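Local coordinates for intimin adherence protein (Escherichia coli O157:H7, PDB 3NCX) that probably fastens the bacterium tightly to host intestinal cells by binding Tir, a receptor that the bacterium itself delivers into the host, at residues Y96-D101 with Y184-E189; N144-W149 with N166-Y171; Q103-D108 with N177-N182. The protein carries 1 engineered substitution. All blocks are in the same frame, centred on the assembly; numbering follows the deposited sequence.

Contact 1. Residues Y96-D101 with Y184-E189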
loop_
_atom_site.group_PDB
_atom_site.type_symbol
_atom_site.label_atom_id
_atom_site.label_comp_id
_atom_site.label_asym_id
_atom_site.label_seq_id
_atom_site.Cartn_x
_atom_site.Cartn_y
_atom_site.Cartn_z
ATOM N N TYR A 96 9.825 -4.191 -1.156
ATOM C CA TYR A 96 9.660 -3.761 0.229
ATOM C C TYR A 96 8.273 -3.173 0.465
ATOM O O TYR A 96 7.607 -2.728 -0.471
ATOM C CB TYR A 96 10.743 -2.754 0.634
ATOM C CG TYR A 96 10.628 -1.392 -0.019
ATOM C CD1 TYR A 96 9.693 -0.462 0.424
ATOM C CD2 TYR A 96 11.473 -1.025 -1.060
ATOM C CE1 TYR A 96 9.593 0.789 -0.165
ATOM C CE2 TYR A 96 11.381 0.222 -1.651
ATOM C CZ TYR A 96 10.440 1.125 -1.200
ATOM O OH TYR A 96 10.346 2.366 -1.790
ATOM N N MET A 97 7.842 -3.180 1.721
ATOM C CA MET A 97 6.563 -2.596 2.093
ATOM C C MET A 97 6.735 -1.655 3.278
ATOM O O MET A 97 7.490 -1.945 4.205
ATOM C CB MET A 97 5.546 -3.686 2.431
ATOM C CG MET A 97 4.172 -3.150 2.782
ATOM S SD MET A 97 3.103 -4.408 3.494
ATOM C CE MET A 97 4.023 -4.832 4.972
ATOM N N ILE A 98 6.031 -0.530 3.240
ATOM C CA ILE A 98 6.139 0.477 4.290
ATOM C C ILE A 98 5.045 0.325 5.345
ATOM O O ILE A 98 3.860 0.222 5.021
ATOM C CB ILE A 98 6.116 1.905 3.699
ATOM C CG1 ILE A 98 7.514 2.522 3.750
ATOM C CG2 ILE A 98 5.126 2.789 4.433
ATOM C CD1 ILE A 98 8.545 1.757 2.959
ATOM N N LYS A 99 5.457 0.294 6.609
ATOM C CA LYS A 99 4.522 0.208 7.723
ATOM C C LYS A 99 4.549 1.498 8.528
ATOM O O LYS A 99 5.592 2.133 8.666
ATOM C CB LYS A 99 4.866 -0.965 8.643
ATOM C CG LYS A 99 4.699 -2.340 8.024
ATOM C CD LYS A 99 4.925 -3.427 9.066
ATOM C CE LYS A 99 4.863 -4.815 8.448
ATOM N NZ LYS A 99 5.089 -5.887 9.459
ATOM N N VAL A 100 3.399 1.879 9.066
ATOM C CA VAL A 100 3.315 3.078 9.884
ATOM C C VAL A 100 2.941 2.718 11.317
ATOM O O VAL A 100 1.799 2.352 11.597
ATOM C CB VAL A 100 2.286 4.078 9.324
ATOM C CG1 VAL A 100 2.334 5.380 10.105
ATOM C CG2 VAL A 100 2.545 4.332 7.848
ATOM N N ASP A 101 3.915 2.808 12.217
ATOM C CA ASP A 101 3.671 2.573 13.632
ATOM C C ASP A 101 3.338 3.884 14.333
ATOM O O ASP A 101 2.997 4.872 13.685
ATOM C CB ASP A 101 4.877 1.896 14.286
ATOM C CG ASP A 101 4.939 0.405 13.991
ATOM O OD1 ASP A 101 5.351 0.031 12.873
ATOM O OD2 ASP A 101 4.576 -0.393 14.881
ATOM N N TYR A 184 6.003 10.054 12.945
ATOM C CA TYR A 184 5.687 8.629 12.942
ATOM C C TYR A 184 6.909 7.754 12.691
ATOM O O TYR A 184 7.792 8.113 11.913
ATOM C CB TYR A 184 4.610 8.318 11.900
ATOM C CG TYR A 184 3.227 8.771 12.300
ATOM C CD1 TYR A 184 2.801 10.066 12.046
ATOM C CD2 TYR A 184 2.349 7.904 12.935
ATOM C CE1 TYR A 184 1.540 10.487 12.412
ATOM C CE2 TYR A 184 1.085 8.316 13.305
ATOM C CZ TYR A 184 0.684 9.609 13.040
ATOM O OH TYR A 184 -0.576 10.027 13.406
ATOM N N ALA A 185 6.949 6.605 13.356
ATOM C CA ALA A 185 7.992 5.618 13.112
ATOM C C ALA A 185 7.571 4.709 11.965
ATOM O O ALA A 185 6.764 3.798 12.150
ATOM C CB ALA A 185 8.258 4.802 14.366
ATOM N N VAL A 186 8.109 4.968 10.778
ATOM C CA VAL A 186 7.768 4.178 9.601
ATOM C C VAL A 186 8.811 3.096 9.340
ATOM O O VAL A 186 9.966 3.388 9.027
ATOM C CB VAL A 186 7.603 5.059 8.345
ATOM C CG1 VAL A 186 7.373 4.194 7.118
ATOM C CG2 VAL A 186 6.450 6.033 8.530
ATOM N N CYS A 187 8.391 1.844 9.476
ATOM C CA CYS A 187 9.280 0.713 9.264
ATOM C C CYS A 187 9.260 0.283 7.805
ATOM O O CYS A 187 8.195 0.086 7.218
ATOM C CB CYS A 187 8.882 -0.460 10.162
ATOM S SG CYS A 187 8.852 -0.074 11.931
ATOM N N VAL A 188 10.443 0.148 7.222
ATOM C CA VAL A 188 10.563 -0.340 5.859
ATOM C C VAL A 188 10.953 -1.809 5.891
ATOM O O VAL A 188 12.091 -2.150 6.213
ATOM C CB VAL A 188 11.610 0.451 5.066
ATOM C CG1 VAL A 188 11.739 -0.107 3.658
ATOM C CG2 VAL A 188 11.235 1.921 5.029
ATOM N N GLU A 189 10.000 -2.675 5.566
ATOM C CA GLU A 189 10.225 -4.113 5.632
ATOM C C GLU A 189 9.990 -4.788 4.283
ATOM O O GLU A 189 10.911 -5.360 3.700
ATOM C CB GLU A 189 9.331 -4.737 6.705
ATOM C CG GLU A 189 9.489 -4.098 8.077
ATOM C CD GLU A 189 8.665 -4.789 9.148
ATOM O OE1 GLU A 189 8.002 -5.800 8.834
ATOM O OE2 GLU A 189 8.683 -4.319 10.305
ATOM O OXT GLU A 189 8.884 -4.773 3.744
HETATM O O HOH W 1 6.661 -2.802 11.633
#

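Contact 2. Residues N144-W149 with N166-Y171. Engineered in segment 166-171: Y171 (natural residue Asn).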
loop_
_atom_site.group_PDB
_atom_site.type_symbol
_atom_site.label_atom_id
_atom_site.label_comp_id
_atom_site.label_asym_id
_atom_site.label_seq_id
_atom_site.Cartn_x
_atom_site.Cartn_y
_atom_site.Cartn_z
ATOM N N ASN A 144 -4.295 14.003 8.526
ATOM C CA ASN A 144 -4.041 15.037 7.530
ATOM C C ASN A 144 -2.561 15.098 7.178
ATOM O O ASN A 144 -2.183 15.574 6.107
ATOM C CB ASN A 144 -4.502 16.402 8.043
ATOM C CG ASN A 144 -6.002 16.477 8.231
ATOM O OD1 ASN A 144 -6.769 15.979 7.407
ATOM N ND2 ASN A 144 -6.431 17.105 9.321
ATOM N N SER A 145 -1.731 14.611 8.092
ATOM C CA SER A 145 -0.287 14.628 7.910
ATOM C C SER A 145 0.354 13.371 8.484
ATOM O O SER A 145 -0.023 12.907 9.558
ATOM C CB SER A 145 0.312 15.863 8.583
ATOM O OG SER A 145 1.721 15.760 8.686
ATOM N N ILE A 146 1.320 12.820 7.758
ATOM C CA ILE A 146 2.086 11.683 8.246
ATOM C C ILE A 146 3.576 11.919 8.032
ATOM O O ILE A 146 4.150 11.480 7.032
ATOM C CB ILE A 146 1.675 10.364 7.558
ATOM C CG1 ILE A 146 0.172 10.125 7.703
ATOM C CG2 ILE A 146 2.450 9.194 8.146
ATOM C CD1 ILE A 146 -0.294 8.828 7.083
ATOM N N THR A 147 4.197 12.624 8.972
ATOM C CA THR A 147 5.630 12.879 8.916
ATOM C C THR A 147 6.387 11.617 9.317
ATOM O O THR A 147 6.097 11.011 10.349
ATOM C CB THR A 147 6.038 14.046 9.844
ATOM O OG1 THR A 147 5.361 15.243 9.441
ATOM C CG2 THR A 147 7.536 14.278 9.780
ATOM N N ALA A 148 7.354 11.223 8.495
ATOM C CA ALA A 148 8.103 9.994 8.735
ATOM C C ALA A 148 9.600 10.249 8.895
ATOM O O ALA A 148 10.180 11.066 8.180
ATOM C CB ALA A 148 7.852 8.999 7.610
ATOM N N TRP A 149 10.222 9.544 9.836
ATOM C CA TRP A 149 11.665 9.646 10.030
ATOM C C TRP A 149 12.418 9.059 8.843
ATOM O O TRP A 149 12.006 8.052 8.272
ATOM C CB TRP A 149 12.101 8.910 11.303
ATOM C CG TRP A 149 11.770 9.614 12.586
ATOM C CD1 TRP A 149 10.880 9.207 13.540
ATOM C CD2 TRP A 149 12.334 10.841 13.064
ATOM N NE1 TRP A 149 10.854 10.105 14.578
ATOM C CE2 TRP A 149 11.736 11.119 14.311
ATOM C CE3 TRP A 149 13.285 11.734 12.557
ATOM C CZ2 TRP A 149 12.056 12.254 15.058
ATOM C CZ3 TRP A 149 13.602 12.858 13.300
ATOM C CH2 TRP A 149 12.989 13.107 14.537
ATOM N N ASN A 166 6.935 13.618 4.503
ATOM C CA ASN A 166 5.520 13.419 4.796
ATOM C C ASN A 166 4.816 12.599 3.715
ATOM O O ASN A 166 4.807 12.979 2.543
ATOM C CB ASN A 166 4.829 14.769 4.984
ATOM C CG ASN A 166 3.462 14.644 5.624
ATOM O OD1 ASN A 166 2.682 13.752 5.291
ATOM N ND2 ASN A 166 3.167 15.541 6.556
ATOM N N LEU A 167 4.223 11.479 4.117
ATOM C CA LEU A 167 3.607 10.545 3.176
ATOM C C LEU A 167 2.286 11.047 2.595
ATOM O O LEU A 167 1.684 10.387 1.747
ATOM C CB LEU A 167 3.406 9.181 3.838
ATOM C CG LEU A 167 4.693 8.436 4.197
ATOM C CD1 LEU A 167 4.388 7.188 5.011
ATOM C CD2 LEU A 167 5.468 8.082 2.937
ATOM N N ILE A 168 1.839 12.212 3.050
ATOM C CA ILE A 168 0.629 12.824 2.513
ATOM C C ILE A 168 0.945 14.113 1.768
ATOM O O ILE A 168 0.406 14.365 0.690
ATOM C CB ILE A 168 -0.391 13.144 3.618
ATOM C CG1 ILE A 168 -0.949 11.857 4.225
ATOM C CG2 ILE A 168 -1.523 13.994 3.064
ATOM C CD1 ILE A 168 -1.939 12.102 5.344
ATOM N N THR A 169 1.826 14.924 2.344
ATOM C CA THR A 169 2.096 16.258 1.822
ATOM C C THR A 169 3.363 16.341 0.970
ATOM O O THR A 169 3.631 17.371 0.352
ATOM C CB THR A 169 2.197 17.289 2.962
ATOM O OG1 THR A 169 3.361 17.016 3.750
ATOM C CG2 THR A 169 0.962 17.227 3.850
ATOM N N GLN A 170 4.135 15.257 0.938
ATOM C CA GLN A 170 5.399 15.221 0.197
ATOM C C GLN A 170 6.418 16.191 0.788
ATOM O O GLN A 170 7.496 16.386 0.229
ATOM C CB GLN A 170 5.184 15.558 -1.282
ATOM C CG GLN A 170 4.114 14.743 -1.983
ATOM C CD GLN A 170 3.910 15.182 -3.422
ATOM O OE1 GLN A 170 4.812 15.068 -4.250
ATOM N NE2 GLN A 170 2.723 15.695 -3.723
ATOM N N TYR A 171 6.069 16.796 1.919
ATOM C CA TYR A 171 6.902 17.826 2.533
ATOM C C TYR A 171 8.194 17.261 3.122
ATOM O O TYR A 171 8.161 16.481 4.073
ATOM C CB TYR A 171 6.106 18.574 3.607
ATOM C CG TYR A 171 6.850 19.726 4.248
ATOM C CD1 TYR A 171 7.254 20.822 3.497
ATOM C CD2 TYR A 171 7.133 19.723 5.609
ATOM C CE1 TYR A 171 7.930 21.879 4.080
ATOM C CE2 TYR A 171 7.807 20.776 6.199
ATOM C CZ TYR A 171 8.203 21.850 5.430
ATOM O OH TYR A 171 8.873 22.899 6.015
#

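Contact 3. Residues Q103-D108 with N177-N182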
loop_
_atom_site.group_PDB
_atom_site.type_symbol
_atom_site.label_atom_id
_atom_site.label_comp_id
_atom_site.label_asym_id
_atom_site.label_seq_id
_atom_site.Cartn_x
_atom_site.Cartn_y
_atom_site.Cartn_z
ATOM N N GLN A 103 3.834 7.349 16.839
ATOM C CA GLN A 103 4.774 8.464 16.840
ATOM C C GLN A 103 5.814 8.282 17.937
ATOM O O GLN A 103 5.505 7.779 19.020
ATOM C CB GLN A 103 4.034 9.789 17.030
ATOM C CG GLN A 103 2.976 10.071 15.972
ATOM C CD GLN A 103 2.299 11.416 16.167
ATOM O OE1 GLN A 103 2.535 12.104 17.159
ATOM N NE2 GLN A 103 1.456 11.797 15.218
ATOM N N ALA A 104 7.046 8.694 17.652
ATOM C CA ALA A 104 8.150 8.540 18.594
ATOM C C ALA A 104 9.333 9.416 18.193
ATOM O O ALA A 104 9.351 9.985 17.103
ATOM C CB ALA A 104 8.577 7.079 18.670
ATOM N N TYR A 105 10.318 9.525 19.079
ATOM C CA TYR A 105 11.546 10.241 18.758
ATOM C C TYR A 105 12.436 9.333 17.921
ATOM O O TYR A 105 12.232 8.119 17.894
ATOM C CB TYR A 105 12.270 10.680 20.030
ATOM C CG TYR A 105 11.461 11.611 20.903
ATOM C CD1 TYR A 105 10.449 12.396 20.365
ATOM C CD2 TYR A 105 11.706 11.704 22.265
ATOM C CE1 TYR A 105 9.707 13.247 21.157
ATOM C CE2 TYR A 105 10.969 12.552 23.067
ATOM C CZ TYR A 105 9.969 13.321 22.509
ATOM O OH TYR A 105 9.233 14.168 23.308
ATOM N N TYR A 106 13.417 9.914 17.240
ATOM C CA TYR A 106 14.248 9.145 16.319
ATOM C C TYR A 106 14.797 7.866 16.947
ATOM O O TYR A 106 14.618 6.776 16.404
ATOM C CB TYR A 106 15.401 9.986 15.764
ATOM C CG TYR A 106 16.195 9.255 14.704
ATOM C CD1 TYR A 106 17.266 8.441 15.047
ATOM C CD2 TYR A 106 15.859 9.364 13.361
ATOM C CE1 TYR A 106 17.986 7.763 14.083
ATOM C CE2 TYR A 106 16.574 8.691 12.390
ATOM C CZ TYR A 106 17.636 7.892 12.756
ATOM O OH TYR A 106 18.350 7.221 11.791
ATOM N N ALA A 107 15.470 8.008 18.084
ATOM C CA ALA A 107 16.081 6.866 18.757
ATOM C C ALA A 107 15.073 5.745 19.012
ATOM O O ALA A 107 15.359 4.574 18.769
ATOM C CB ALA A 107 16.732 7.305 20.058
ATOM N N ASP A 108 13.891 6.115 19.495
ATOM C CA ASP A 108 12.843 5.146 19.786
ATOM C C ASP A 108 12.283 4.533 18.505
ATOM O O ASP A 108 12.019 3.333 18.444
ATOM C CB ASP A 108 11.722 5.803 20.593
ATOM C CG ASP A 108 10.609 4.835 20.945
ATOM O OD1 ASP A 108 10.888 3.623 21.069
ATOM O OD2 ASP A 108 9.454 5.286 21.098
ATOM N N ASN A 177 15.282 17.971 14.991
ATOM C CA ASN A 177 15.842 17.386 16.204
ATOM C C ASN A 177 15.244 16.013 16.484
ATOM O O ASN A 177 14.044 15.805 16.317
ATOM C CB ASN A 177 15.640 18.313 17.403
ATOM C CG ASN A 177 16.377 19.627 17.253
ATOM O OD1 ASN A 177 15.898 20.675 17.686
ATOM N ND2 ASN A 177 17.548 19.581 16.630
ATOM N N VAL A 178 16.088 15.074 16.900
ATOM C CA VAL A 178 15.651 13.699 17.118
ATOM C C VAL A 178 14.463 13.617 18.073
ATOM O O VAL A 178 13.554 12.809 17.877
ATOM C CB VAL A 178 16.800 12.805 17.633
ATOM C CG1 VAL A 178 17.854 12.617 16.549
ATOM C CG2 VAL A 178 17.416 13.392 18.894
ATOM N N ASN A 179 14.468 14.461 19.099
ATOM C CA ASN A 179 13.397 14.461 20.089
ATOM C C ASN A 179 12.256 15.402 19.723
ATOM O O ASN A 179 11.810 16.203 20.545
ATOM C CB ASN A 179 13.944 14.806 21.475
ATOM C CG ASN A 179 14.887 13.748 22.005
ATOM O OD1 ASN A 179 14.765 12.568 21.672
ATOM N ND2 ASN A 179 15.835 14.163 22.835
ATOM N N THR A 180 11.790 15.296 18.484
ATOM C CA THR A 180 10.657 16.082 18.018
ATOM C C THR A 180 9.390 15.237 18.039
ATOM O O THR A 180 9.391 14.102 17.567
ATOM C CB THR A 180 10.888 16.610 16.587
ATOM O OG1 THR A 180 12.027 17.478 16.573
ATOM C CG2 THR A 180 9.670 17.376 16.096
ATOM N N PRO A 181 8.303 15.788 18.598
ATOM C CA PRO A 181 7.014 15.092 18.627
ATOM C C PRO A 181 6.322 15.128 17.267
ATOM O O PRO A 181 6.804 15.795 16.353
ATOM C CB PRO A 181 6.209 15.902 19.644
ATOM C CG PRO A 181 6.773 17.276 19.538
ATOM C CD PRO A 181 8.244 17.087 19.290
ATOM N N ASN A 182 5.209 14.411 17.144
ATOM C CA ASN A 182 4.409 14.412 15.922
ATOM C C ASN A 182 5.103 13.772 14.721
ATOM O O ASN A 182 4.790 14.092 13.575
ATOM C CB ASN A 182 3.959 15.833 15.572
ATOM C CG ASN A 182 3.142 16.475 16.677
ATOM O OD1 ASN A 182 3.563 17.461 17.283
ATOM N ND2 ASN A 182 1.965 15.919 16.944
HETATM O O HOH W 2 0.446 14.608 14.882
HETATM O O HOH W 3 7.308 12.251 17.351
HETATM O O HOH W 4 15.976 10.406 19.878
#

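Contact 1. Residues Y96-D101 with Y184-E189
The carbonyl oxygen C187 O is the best-held polar atom, held by one strong hydrogen bond and one weak CA-H...O contact. K99 N gives C187 O a nearly straight hydrogen bond of 2.8 Å (170° at the hydrogen), lying in the carbonyl plane. The CA-H...O contact comes from I98 CA and is long. The return bond from C187 N to K99 O is more bent (130°), and C187 N sits above the carbonyl plane. V186 CA also makes a CA-H...O contact with K99 O, at 3.1 Å. The pairing runs on in both directions. D101 N bonds to A185 O. At the other end the chain terminus takes part: E189 N gives to M97 O, and E189 OXT accepts from M97 N at 2.8 Å.

The two faces differ. On one, K99 is extended beyond CG and crosses E189 at about a right angle. Its NZ meets E189 OE1 at 3.0 Å in a salt bridge, from above the carboxylate plane. Water 1 bonds to E189 OE2 and, weakly, to D101 OD1. The other face is apolar. I98 and V188 lie side by side, with I98 CD1 against V188 CG2 at 3.4 Å, while I98 CG1 meets V186 CG1 at 3.8 Å. Helix 121-131 packs over this side through L124, I127 and V123. V100 CG1 reaches Y184 CD2, and D101 O lies at the Y184 ring edge, in its plane. Pairing of the domain's first and last strands, with a disulfide from C187 to C113 just after helix 106-112, is characteristic of C-type lectin-like folds.

Contact 2. Residues N144-W149 with N166-Y171
N166 is the tight centre of this contact, a buried asparagine whose amide is used at both ends. With CG anti to the backbone N (chi1 -166°), the side chain reaches back to the chain at S145 and I146. N166 OD1 takes two main bonds, of which the one from I168 N is the better directed. I168 N reaches N166 OD1 at 2.8 Å, in the carbonyl plane on a lone pair. I146 N, from the other segment, meets N166 OD1 at 3.0 Å from above that plane. T169 N adds a weak third bond. N166 ND2 gives to S145 OG at 2.6 Å, with the hydroxyl near the amide plane. The pull at both ends fixes the rotation of the amide. The backbone adds L167 N to I146 O at 2.9 Å, and N166 CA makes a CA-H...O contact with the same oxygen.

Apolar packing lies beside this polar centre. I146 and I168 cross at about a right angle, with I146 CG1 on I168 CD1 at 3.7 Å. I146 CG2 reaches L167 CD1 less closely, at 4.2 Å. L167 and A148 both pack on L124 of helix 121-131.

The far side is loose. N144 turns its side chain away and touches I168 CG2 through its carbonyl O at 3.5 Å. T169, Q170 and Y171 are exposed; Y171 is an engineered residue and makes no contact across the segments. Inside the loop, Q170 N bonds to N166 O and N166 N to Y171 O. The loop joins strands 161-166 and 172-177 of the lectin-like domain. It holds an Asx turn at N166, followed by an ST turn at T169.

Contact 3. Residues Q103-D108 with N177-N182
This surface contact joins the N-terminal end of helix 106-112 to the loop between strands 172-177 and 184-188 of the C-type lectin-like domain. Y105 is at the N-cap position of the helix. N179 is the centre of an inverse gamma turn in the loop. The touching parts of the two segments run in nearly opposite directions.

One direct hydrogen bond joins the segments. Y106 N, at the first turn of the helix, gives to V178 O at 3.0 Å with an angle of 166° at the hydrogen. It approaches from above the carbonyl plane. V178 O also takes a weak bond from T180 N, the bond that closes the gamma turn.

Aromatic contact centres on Y105. N179 CA sits over one face of the Y105 ring in a CH-pi contact, 3.7 Å from its centroid and offset toward the rim. The side chains of N179 and Y105 cross at about a right angle, with the amide and ring planes 50° apart. N179 OD1 comes to 3.2 Å from Y105 CD2. T180 O and P181 N lie at the ring edge, near its plane.

Apolar contact is small. Y106 CB packs on V178 CB at 3.7 Å. The Y106 ring then leads away from the loop, and its OH bonds to the backbone N of Q152.

Water fills in along the seam. Water 4 gives to N179 OD1 and accepts from A107 N of the helix. Water 3 lies between A104 O and T180 O, within hydrogen-bonding distance of both. At the far end, Q103 is extended beyond CG and its OE1 lies against N182 CA at 3.2 Å. Water 2 accepts from both side-chain amides, from Q103 NE2 at 3.0 Å and from N182 ND2 at 2.9 Å.

All three contacts lie in the lectin-like domain, and contacts 2 and 3 sit within the chain loop that contact 1 closes. Contacts 1 and 2 are partly buried and share helix 121-131 as apolar cover. Contact 3 is at the surface. Their chemistry follows this. Contact 1 relies on regular strand pairing, contact 2 on one buried amide, and contact 3 on one direct bond, a tyrosine ring against the loop and bridging waters. They also touch. Y184 of contact 1 probably bonds through its N to T147 O of contact 2, and through its OH to Q103 NE2 of contact 3. W149 NE1 probably bonds to A104 O, joining contacts 2 and 3.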